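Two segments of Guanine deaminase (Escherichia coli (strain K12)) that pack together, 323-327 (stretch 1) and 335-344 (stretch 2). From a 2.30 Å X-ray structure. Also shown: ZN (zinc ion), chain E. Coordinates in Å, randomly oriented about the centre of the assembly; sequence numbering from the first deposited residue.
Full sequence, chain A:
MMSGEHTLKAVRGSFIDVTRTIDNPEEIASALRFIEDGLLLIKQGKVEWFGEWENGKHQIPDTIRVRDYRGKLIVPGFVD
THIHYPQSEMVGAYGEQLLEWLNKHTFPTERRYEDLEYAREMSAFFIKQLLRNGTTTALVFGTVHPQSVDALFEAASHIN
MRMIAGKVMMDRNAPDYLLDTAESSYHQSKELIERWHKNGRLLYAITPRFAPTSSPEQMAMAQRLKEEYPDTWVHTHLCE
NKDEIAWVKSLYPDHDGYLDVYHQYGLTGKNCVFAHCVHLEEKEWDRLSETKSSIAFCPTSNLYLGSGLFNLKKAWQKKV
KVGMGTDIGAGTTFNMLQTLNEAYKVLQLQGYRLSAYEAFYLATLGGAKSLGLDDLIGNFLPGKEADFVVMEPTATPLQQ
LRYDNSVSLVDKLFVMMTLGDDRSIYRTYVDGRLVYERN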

# COMPACT_ATOMS: atom_id res chain seq x y z
N GLY A 323 -1.61 15.52 12.54
CA GLY A 323 -1.78 15.54 11.11
C GLY A 323 -1.02 14.39 10.47
O GLY A 323 -0.23 13.69 11.13
N MET A 324 -1.27 14.18 9.18
CA MET A 324 -0.65 13.08 8.43
C MET A 324 0.53 13.58 7.61
O MET A 324 0.45 14.62 6.96
CB MET A 324 -1.67 12.42 7.50
CG MET A 324 -2.93 11.90 8.18
SD MET A 324 -2.63 10.64 9.43
CE MET A 324 -1.72 9.42 8.48
N GLY A 325 1.63 12.82 7.65
CA GLY A 325 2.79 13.10 6.82
C GLY A 325 3.22 11.87 6.06
O GLY A 325 2.98 10.74 6.49
N THR A 326 3.82 12.09 4.90
CA THR A 326 4.33 10.99 4.08
C THR A 326 5.76 10.51 4.40
O THR A 326 6.06 9.35 4.08
CB THR A 326 4.26 11.36 2.59
OG1 THR A 326 5.00 12.56 2.35
CG2 THR A 326 2.82 11.56 2.15
N ASP A 327 6.59 11.32 5.08
CA ASP A 327 8.07 11.19 5.13
C ASP A 327 8.60 10.69 3.81
O ASP A 327 9.35 9.71 3.75
CB ASP A 327 8.62 10.36 6.32
CG ASP A 327 9.84 11.10 7.00
OD1 ASP A 327 10.33 12.03 6.42
OD2 ASP A 327 10.43 10.87 8.05
N ASN A 335 1.11 10.19 -2.03
CA ASN A 335 -0.35 10.17 -2.07
C ASN A 335 -0.94 10.05 -0.67
O ASN A 335 -0.60 9.13 0.08
CB ASN A 335 -0.85 9.02 -2.95
CG ASN A 335 -2.33 9.13 -3.27
OD1 ASN A 335 -3.17 8.62 -2.53
ND2 ASN A 335 -2.65 9.82 -4.36
N MET A 336 -1.85 10.98 -0.35
CA MET A 336 -2.47 11.01 0.97
C MET A 336 -3.43 9.84 1.18
O MET A 336 -3.54 9.32 2.29
CB MET A 336 -3.20 12.35 1.16
CG MET A 336 -3.81 12.57 2.55
SD MET A 336 -2.64 12.60 3.92
CE MET A 336 -1.26 13.50 3.20
N LEU A 337 -4.13 9.43 0.12
CA LEU A 337 -5.05 8.30 0.26
C LEU A 337 -4.31 7.05 0.70
O LEU A 337 -4.74 6.33 1.61
CB LEU A 337 -5.82 8.06 -1.05
CG LEU A 337 -6.64 9.24 -1.59
CD1 LEU A 337 -7.22 8.90 -2.96
CD2 LEU A 337 -7.74 9.63 -0.62
N GLN A 338 -3.17 6.76 0.05
CA GLN A 338 -2.36 5.62 0.43
C GLN A 338 -1.77 5.79 1.83
O GLN A 338 -1.65 4.81 2.58
CB GLN A 338 -1.26 5.41 -0.61
CG GLN A 338 -1.80 5.14 -2.00
CD GLN A 338 -0.72 4.85 -3.02
OE1 GLN A 338 0.10 5.71 -3.33
NE2 GLN A 338 -0.72 3.63 -3.55
N THR A 339 -1.40 7.02 2.19
CA THR A 339 -0.93 7.28 3.56
C THR A 339 -1.99 6.92 4.59
O THR A 339 -1.69 6.31 5.62
CB THR A 339 -0.51 8.74 3.71
OG1 THR A 339 0.50 9.06 2.75
CG2 THR A 339 0.05 9.00 5.11
N LEU A 340 -3.24 7.29 4.32
CA LEU A 340 -4.32 6.94 5.24
C LEU A 340 -4.58 5.45 5.24
O LEU A 340 -4.95 4.88 6.27
CB LEU A 340 -5.58 7.72 4.89
CG LEU A 340 -5.50 9.24 5.02
CD1 LEU A 340 -6.69 9.88 4.31
CD2 LEU A 340 -5.44 9.66 6.49
N ASN A 341 -4.41 4.79 4.09
CA ASN A 341 -4.48 3.33 4.07
C ASN A 341 -3.46 2.71 5.02
O ASN A 341 -3.78 1.79 5.80
CB ASN A 341 -4.25 2.83 2.64
CG ASN A 341 -4.80 1.43 2.42
OD1 ASN A 341 -5.87 1.08 2.92
ND2 ASN A 341 -4.07 0.63 1.66
N GLU A 342 -2.22 3.22 5.00
CA GLU A 342 -1.20 2.68 5.90
C GLU A 342 -1.52 3.00 7.36
O GLU A 342 -1.30 2.17 8.25
CB GLU A 342 0.18 3.23 5.53
CG GLU A 342 0.63 2.87 4.13
CD GLU A 342 0.85 1.38 3.94
OE1 GLU A 342 1.47 0.76 4.82
OE2 GLU A 342 0.40 0.84 2.90
N ALA A 343 -2.06 4.20 7.61
CA ALA A 343 -2.49 4.54 8.96
C ALA A 343 -3.57 3.58 9.44
O ALA A 343 -3.58 3.16 10.60
CB ALA A 343 -3.00 5.98 9.01
N TYR A 344 -4.51 3.24 8.55
CA TYR A 344 -5.55 2.28 8.90
C TYR A 344 -4.96 0.93 9.29
O TYR A 344 -5.41 0.31 10.26
CB TYR A 344 -6.53 2.14 7.73
CG TYR A 344 -7.69 1.21 8.01
CD1 TYR A 344 -7.58 -0.16 7.78
CD2 TYR A 344 -8.89 1.70 8.51
CE1 TYR A 344 -8.64 -1.02 8.04
CE2 TYR A 344 -9.95 0.86 8.78
CZ TYR A 344 -9.82 -0.50 8.54
OH TYR A 344 -10.88 -1.34 8.81
ZN ZN E . 11.27 12.85 8.19

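Met 324, at the end of a strand, packs against the first turns of the helix that begins at Met 336 and runs on past Tyr 344, and its side chain is the centre of the contact. Its CA-to-CB bond points toward the helix, and chi angles of -56°, -60° and -56° (m, m, m) fold the chain along the helix, with CB nearest Met 336 and CE reaching Ala 343 and Thr 339. Met 324 CB lies 3.7 Å from Met 336 SD, Met 324 CG 3.8 Å from Leu 340 CD2, and Met 324 CE 3.7 Å from Ala 343 CB and 3.8 Å from Thr 339 CG2. The flexible, unbranched methionine suits this path along the helix, with 100 Å² of its surface covered. The small Ala 343 leaves room for the terminal methyl, while Met 336 and Leu 340 start sideways and bring their ends nearer.

Thr 339 is the main helical counterpart, with 51 Å² covered and its CA-to-CB bond directed toward stretch 1. At chi1 -57° (m), its hydroxyl turns back to the preceding turn, where Thr 339 OG1 donates to Asn 335 O at 2.9 Å. The polar atom is thus satisfied within its own stretch, by the N-cap residue's carbonyl, and Thr 339 CG2 is free to pack 3.7 Å from Gly 325 O as well as against Met 324.

Thr 326 (48 Å² covered) extends the contact toward the start of the helix: Thr 326 CG2 sits 3.5 Å from Thr 339 OG1, a methyl against an oxygen. The helix start itself is capped by Asn 335, whose OD1 accepts from Gln 338 N at 3.2 Å.

No hydrogen bond crosses between the stretches; the 299 Å² buried, both sides summed, rests on van der Waals packing. Beyond it, Asp 327 binds the zinc ion through OD1 and OD2, each 2.2 Å from ZN.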